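Local structure of hydrogenase 2 maturation peptidase (Thaumarchaeota archaeon SCGC AB-539-E09, 5TTX) at residues R9-V15 and Y61-L67; M36-V42 and L155-L160. The protein probably cleaves a C-terminal peptide from the large subunit of a [NiFe] hydrogenase during maturation. One frame throughout, in Å; residues are numbered along the deposited sequence.

Interaction 1 of 2, residues R9-V15 and Y61-L67; sequences RVLVAGV and YEKVIFL
Strands 10-15 and 63-67, both extended (phi -93 to -143°, psi 116 to 138°), run parallel, axes 4.7 Å apart at closest and 15° from exact alignment, in register from Val10-Lys63 to Gly14-Leu67 (CA-CA 4.7-4.9 Å). Arg9 lies nearest Tyr61, so the register steps over Glu62 (phi/psi -98/-16°), whose N still bonds Arg9 O (3.0 Å). Odd residues continue: Leu11 N-Lys63 O (3.0 Å), Ile65 N-Leu11 O (2.9 Å), Ala13 N-Ile65 O, Leu67 N-Ala13 O and Val15 N-Leu67 O (2.8 Å each). Val10 and Val12 bond Tyr41, Asp43 and Arg45 instead, placing 10-15 between 42-48 and 63-69 in the mixed sheet of an alpha/beta fold. On one face Val12 CG1 meets Leu67 CD1 at 3.6 Å, beneath helices 25-34 and 141-158. On the other, CH-pi contacts put Leu11 CB over the Tyr61 ring (3.5 Å to centroid) and Ala13 CB over Phe66's (4.2 Å), both rings chi1 m; Tyr61 OH bonds Asp43. Backbone bonds and buried apolar groups dominate; the Arg9 NH1-Glu62 OE1 salt bridge, its hydrogen bond weak at 3.4 Å, is exposed.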
loop_
_atom_site.group_PDB
_atom_site.type_symbol
_atom_site.label_atom_id
_atom_site.label_comp_id
_atom_site.label_asym_id
_atom_site.label_seq_id
_atom_site.Cartn_x
_atom_site.Cartn_y
_atom_site.Cartn_z
ATOM N N ARG A 9 35.693 -15.422 7.346
ATOM C CA ARG A 9 35.169 -14.115 7.730
ATOM C C ARG A 9 35.607 -12.977 6.827
ATOM O O ARG A 9 34.796 -12.096 6.530
ATOM C CB ARG A 9 35.567 -13.794 9.172
ATOM C CG ARG A 9 34.787 -14.577 10.182
ATOM C CD ARG A 9 33.458 -13.893 10.483
ATOM N NE ARG A 9 32.509 -14.773 11.165
ATOM C CZ ARG A 9 31.366 -14.360 11.708
ATOM N NH1 ARG A 9 31.026 -13.073 11.659
ATOM N NH2 ARG A 9 30.560 -15.232 12.310
ATOM N N VAL A 10 36.863 -12.950 6.395
ATOM C CA VAL A 10 37.377 -11.896 5.532
ATOM C C VAL A 10 37.751 -12.504 4.188
ATOM O O VAL A 10 38.383 -13.564 4.141
ATOM C CB VAL A 10 38.593 -11.187 6.142
ATOM C CG1 VAL A 10 39.225 -10.248 5.100
ATOM C CG2 VAL A 10 38.183 -10.431 7.385
ATOM N N LEU A 11 37.343 -11.840 3.105
ATOM C CA LEU A 11 37.661 -12.241 1.746
ATOM C C LEU A 11 38.616 -11.219 1.166
ATOM O O LEU A 11 38.300 -10.026 1.136
ATOM C CB LEU A 11 36.407 -12.335 0.870
ATOM C CG LEU A 11 36.724 -12.456 -0.642
ATOM C CD1 LEU A 11 37.484 -13.732 -0.921
ATOM C CD2 LEU A 11 35.459 -12.390 -1.537
ATOM N N VAL A 12 39.781 -11.672 0.716
ATOM C CA VAL A 12 40.653 -10.852 -0.121
ATOM C C VAL A 12 40.653 -11.462 -1.515
ATOM O O VAL A 12 41.114 -12.602 -1.702
ATOM C CB VAL A 12 42.076 -10.760 0.447
ATOM C CG1 VAL A 12 42.941 -9.817 -0.390
ATOM C CG2 VAL A 12 42.054 -10.343 1.918
ATOM N N ALA A 13 40.148 -10.701 -2.494
ATOM C CA ALA A 13 39.852 -11.211 -3.829
ATOM C C ALA A 13 40.749 -10.547 -4.855
ATOM O O ALA A 13 40.707 -9.325 -5.021
ATOM C CB ALA A 13 38.381 -10.982 -4.197
ATOM N N GLY A 14 41.555 -11.351 -5.548
ATOM C CA GLY A 14 42.329 -10.860 -6.671
ATOM C C GLY A 14 41.579 -11.073 -7.972
ATOM O O GLY A 14 41.161 -12.190 -8.286
ATOM N N VAL A 15 41.400 -9.995 -8.724
ATOM C CA VAL A 15 40.586 -10.019 -9.929
ATOM C C VAL A 15 41.452 -9.606 -11.110
ATOM O O VAL A 15 42.106 -8.555 -11.063
ATOM C CB VAL A 15 39.368 -9.082 -9.813
ATOM C CG1 VAL A 15 38.549 -9.138 -11.062
ATOM C CG2 VAL A 15 38.522 -9.445 -8.615
ATOM N N TYR A 61 30.878 -13.543 3.869
ATOM C CA TYR A 61 31.949 -12.742 4.440
ATOM C C TYR A 61 31.375 -11.490 5.076
ATOM O O TYR A 61 30.337 -10.978 4.655
ATOM C CB TYR A 61 32.985 -12.344 3.383
ATOM C CG TYR A 61 33.628 -13.541 2.764
ATOM C CD1 TYR A 61 34.762 -14.112 3.333
ATOM C CD2 TYR A 61 33.082 -14.136 1.634
ATOM C CE1 TYR A 61 35.348 -15.245 2.783
ATOM C CE2 TYR A 61 33.669 -15.257 1.070
ATOM C CZ TYR A 61 34.798 -15.804 1.653
ATOM O OH TYR A 61 35.370 -16.918 1.108
ATOM N N GLU A 62 32.052 -11.007 6.110
ATOM C CA GLU A 62 31.704 -9.730 6.711
ATOM C C GLU A 62 32.585 -8.593 6.215
ATOM O O GLU A 62 32.245 -7.425 6.410
ATOM C CB GLU A 62 31.804 -9.827 8.237
ATOM C CG GLU A 62 33.227 -9.911 8.751
ATOM C CD GLU A 62 33.314 -10.032 10.275
ATOM O OE1 GLU A 62 32.260 -9.964 10.941
ATOM O OE2 GLU A 62 34.437 -10.186 10.806
ATOM N N LYS A 63 33.713 -8.900 5.598
ATOM C CA LYS A 63 34.582 -7.866 5.075
ATOM C C LYS A 63 35.178 -8.383 3.774
ATOM O O LYS A 63 35.519 -9.564 3.672
ATOM C CB LYS A 63 35.651 -7.487 6.110
ATOM C CG LYS A 63 36.636 -6.434 5.665
ATOM C CD LYS A 63 37.553 -6.058 6.805
ATOM C CE LYS A 63 38.577 -5.014 6.387
ATOM N NZ LYS A 63 37.919 -3.688 6.200
ATOM N N VAL A 64 35.240 -7.518 2.763
ATOM C CA VAL A 64 35.783 -7.870 1.454
ATOM C C VAL A 64 36.791 -6.817 1.036
ATOM O O VAL A 64 36.557 -5.614 1.208
ATOM C CB VAL A 64 34.697 -8.006 0.368
ATOM C CG1 VAL A 64 35.336 -8.447 -0.915
ATOM C CG2 VAL A 64 33.693 -9.035 0.771
ATOM N N ILE A 65 37.910 -7.278 0.485
ATOM C CA ILE A 65 38.923 -6.441 -0.151
ATOM C C ILE A 65 39.115 -6.963 -1.565
ATOM O O ILE A 65 39.459 -8.138 -1.750
ATOM C CB ILE A 65 40.249 -6.482 0.624
ATOM C CG1 ILE A 65 40.039 -5.999 2.051
ATOM C CG2 ILE A 65 41.364 -5.705 -0.092
ATOM C CD1 ILE A 65 41.338 -6.034 2.881
ATOM N N PHE A 66 38.888 -6.103 -2.559
ATOM C CA PHE A 66 39.063 -6.445 -3.969
ATOM C C PHE A 66 40.342 -5.811 -4.481
ATOM O O PHE A 66 40.601 -4.625 -4.226
ATOM C CB PHE A 66 37.900 -5.953 -4.852
ATOM C CG PHE A 66 36.747 -6.904 -4.918
ATOM C CD1 PHE A 66 36.703 -7.891 -5.885
ATOM C CD2 PHE A 66 35.697 -6.818 -3.999
ATOM C CE1 PHE A 66 35.637 -8.793 -5.935
ATOM C CE2 PHE A 66 34.626 -7.703 -4.055
ATOM C CZ PHE A 66 34.601 -8.697 -5.020
ATOM N N LEU A 67 41.113 -6.591 -5.234
ATOM C CA LEU A 67 42.329 -6.112 -5.880
ATOM C C LEU A 67 42.198 -6.315 -7.382
ATOM O O LEU A 67 41.849 -7.415 -7.845
ATOM C CB LEU A 67 43.560 -6.837 -5.331
ATOM C CG LEU A 67 43.778 -6.648 -3.821
ATOM C CD1 LEU A 67 44.048 -8.002 -3.261
ATOM C CD2 LEU A 67 44.953 -5.755 -3.542
#

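Interaction 2 of 2, residues M36-V42 and L155-L160; sequences MSLPDYV and LEALGL
Residues 36-42 form an irregular connection from helix 25-34 to strand 42-48, and they face the last turn of helix 141-158 and its C-terminal exit. Met36, a selenomethionine with an extended backbone (psi 179°), directs its CA-to-CB bond toward that helix; rotamer m, t, p brings its CE to 3.9 Å from Leu155 CD1. Leu38 (m, t) starts sideways, but its CD2 lies 3.9 Å from Leu155 CD2 and 4.1 Å from Leu160 CD1, so one methyl touches both leucines. Pro39 sets its CD 3.8 Å from Leu160 CD1 and opens a type I beta turn through Val42, closed by Val42 N to Pro39 O at 3.1 Å. Within that turn Tyr41 takes chi1 p, and its OH binds a water at 2.4 Å, a short distance; the same water donates to Leu158 O at 2.8 Å. Val42 (t), pointing toward the helix, ends the walk with CG2 4.3 Å from Leu158 CD1.

The opposing surface depends on a Schellman motif: Gly159, at phi 77°, turns the chain out of the helix, with Leu160 N bonded to Leu155 O at 2.8 Å and Gly159 N to Glu156 O at 3.0 Å. A side chain at these angles would jam against the preceding carbonyl. The reversal presents Leu160 (m, t) alongside Leu155 and Leu158, whose chi angles are likewise m, t. Direct contact is therefore apolar and modest, 279 Å² in total, near the protein surface, and the polar link runs through a single water, joining the loop to a carbonyl at the helix end.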
loop_
_atom_site.group_PDB
_atom_site.type_symbol
_atom_site.label_atom_id
_atom_site.label_comp_id
_atom_site.label_asym_id
_atom_site.label_seq_id
_atom_site.Cartn_x
_atom_site.Cartn_y
_atom_site.Cartn_z
HETATM N N MSE A 36 52.044 -16.260 2.866
HETATM C CA MSE A 36 52.325 -15.817 4.218
HETATM C C MSE A 36 51.437 -16.619 5.131
HETATM O O MSE A 36 50.649 -17.440 4.675
HETATM C CB MSE A 36 52.081 -14.329 4.376
HETATM C CG MSE A 36 52.775 -13.523 3.315
HETATM SE SE MSE A 36 52.217 -11.667 3.341
HETATM C CE MSE A 36 53.559 -10.975 4.600
ATOM N N SER A 37 51.542 -16.396 6.419
ATOM C CA SER A 37 50.825 -17.237 7.370
ATOM C C SER A 37 49.712 -16.377 7.944
ATOM O O SER A 37 49.883 -15.711 8.964
ATOM C CB SER A 37 51.761 -17.786 8.452
ATOM O OG SER A 37 52.925 -18.352 7.865
ATOM N N LEU A 38 48.659 -16.375 7.303
ATOM C CA LEU A 38 47.479 -15.588 7.604
ATOM C C LEU A 38 46.508 -16.377 8.475
ATOM O O LEU A 38 46.408 -17.605 8.355
ATOM C CB LEU A 38 46.782 -15.173 6.321
ATOM C CG LEU A 38 47.526 -14.129 5.492
ATOM C CD1 LEU A 38 46.693 -13.730 4.285
ATOM C CD2 LEU A 38 47.869 -12.912 6.331
ATOM N N PRO A 39 45.790 -15.687 9.356
ATOM C CA PRO A 39 44.765 -16.361 10.163
ATOM C C PRO A 39 43.774 -17.111 9.282
ATOM O O PRO A 39 43.478 -16.700 8.151
ATOM C CB PRO A 39 44.084 -15.211 10.912
ATOM C CG PRO A 39 45.007 -14.032 10.775
ATOM C CD PRO A 39 45.789 -14.225 9.529
ATOM N N ASP A 40 43.260 -18.225 9.818
ATOM C CA ASP A 40 42.321 -19.067 9.078
ATOM C C ASP A 40 41.106 -18.291 8.597
ATOM O O ASP A 40 40.512 -18.648 7.570
ATOM C CB ASP A 40 41.853 -20.241 9.941
ATOM C CG ASP A 40 42.830 -21.402 9.934
ATOM O OD1 ASP A 40 42.944 -22.083 10.976
ATOM O OD2 ASP A 40 43.488 -21.632 8.891
ATOM N N TYR A 41 40.716 -17.229 9.311
ATOM C CA TYR A 41 39.475 -16.557 8.951
ATOM C C TYR A 41 39.619 -15.694 7.695
ATOM O O TYR A 41 38.606 -15.286 7.116
ATOM C CB TYR A 41 38.947 -15.748 10.154
ATOM C CG TYR A 41 39.756 -14.524 10.491
ATOM C CD1 TYR A 41 39.608 -13.347 9.751
ATOM C CD2 TYR A 41 40.654 -14.523 11.547
ATOM C CE1 TYR A 41 40.364 -12.222 10.024
ATOM C CE2 TYR A 41 41.383 -13.379 11.859
ATOM C CZ TYR A 41 41.237 -12.242 11.078
ATOM O OH TYR A 41 41.957 -11.110 11.348
ATOM N N VAL A 42 40.839 -15.426 7.248
ATOM C CA VAL A 42 41.072 -14.713 6.001
ATOM C C VAL A 42 41.057 -15.707 4.846
ATOM O O VAL A 42 41.772 -16.712 4.878
ATOM C CB VAL A 42 42.409 -13.962 6.053
ATOM C CG1 VAL A 42 42.685 -13.274 4.716
ATOM C CG2 VAL A 42 42.378 -12.964 7.176
ATOM N N LEU A 155 47.369 -5.902 4.686
ATOM C CA LEU A 155 47.635 -6.253 6.079
ATOM C C LEU A 155 47.228 -5.120 7.011
ATOM O O LEU A 155 46.712 -5.381 8.101
ATOM C CB LEU A 155 49.109 -6.623 6.272
ATOM C CG LEU A 155 49.613 -7.927 5.625
ATOM C CD1 LEU A 155 51.119 -8.160 5.887
ATOM C CD2 LEU A 155 48.823 -9.137 6.110
ATOM N N GLU A 156 47.404 -3.862 6.592
ATOM C CA GLU A 156 47.020 -2.762 7.469
ATOM C C GLU A 156 45.516 -2.687 7.616
ATOM O O GLU A 156 45.006 -2.479 8.722
ATOM C CB GLU A 156 47.531 -1.436 6.950
ATOM C CG GLU A 156 49.024 -1.297 6.958
ATOM C CD GLU A 156 49.467 -0.129 6.103
ATOM O OE1 GLU A 156 50.686 0.147 6.068
ATOM O OE2 GLU A 156 48.584 0.508 5.477
ATOM N N ALA A 157 44.797 -2.851 6.504
ATOM C CA ALA A 157 43.344 -2.844 6.531
ATOM C C ALA A 157 42.800 -3.866 7.511
ATOM O O ALA A 157 41.758 -3.636 8.128
ATOM C CB ALA A 157 42.798 -3.137 5.135
ATOM N N LEU A 158 43.491 -4.989 7.669
ATOM C CA LEU A 158 43.050 -6.083 8.518
ATOM C C LEU A 158 43.664 -6.053 9.909
ATOM O O LEU A 158 43.338 -6.914 10.733
ATOM C CB LEU A 158 43.370 -7.424 7.844
ATOM C CG LEU A 158 42.650 -7.658 6.515
ATOM C CD1 LEU A 158 43.079 -8.968 5.844
ATOM C CD2 LEU A 158 41.149 -7.644 6.772
ATOM N N GLY A 159 44.544 -5.100 10.198
ATOM C CA GLY A 159 45.177 -5.078 11.502
ATOM C C GLY A 159 46.288 -6.084 11.696
ATOM O O GLY A 159 46.698 -6.321 12.835
ATOM N N LEU A 160 46.814 -6.662 10.616
ATOM C CA LEU A 160 47.819 -7.711 10.676
ATOM C C LEU A 160 49.233 -7.217 10.402
ATOM O O LEU A 160 50.163 -8.034 10.372
ATOM C CB LEU A 160 47.462 -8.813 9.677
ATOM C CG LEU A 160 46.126 -9.495 9.953
ATOM C CD1 LEU A 160 45.812 -10.463 8.842
ATOM C CD2 LEU A 160 46.138 -10.213 11.321
HETATM O O HOH W 1 41.438 -8.932 10.473
#

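How the interactions relate
From the N terminus, the chain enters strand 10-15, then passes through helix 25-34 and loop 36-42 into strand 42-48; helix 54-58 follows before 61-67 returns beside 9-15 and closes interaction 1. Interaction 2 closes much later, when the end of helix 141-158 reaches 36-42 across 112 intervening residues. Since 36-42 lies between the segments of interaction 1 and 155-160 beyond both, the two closures cross. Their centres are 11 Å apart and they touch: Tyr41 O lies 2.9 Å from Arg9 N and 3.0 Å from Val10 N, both probable hydrogen bonds, while Leu158 CD2 packs 3.6 Å from Val10 CG1 and 3.7 Å from Lys63 CE. Central strands, edge-strand entry and C-terminal helix thus meet.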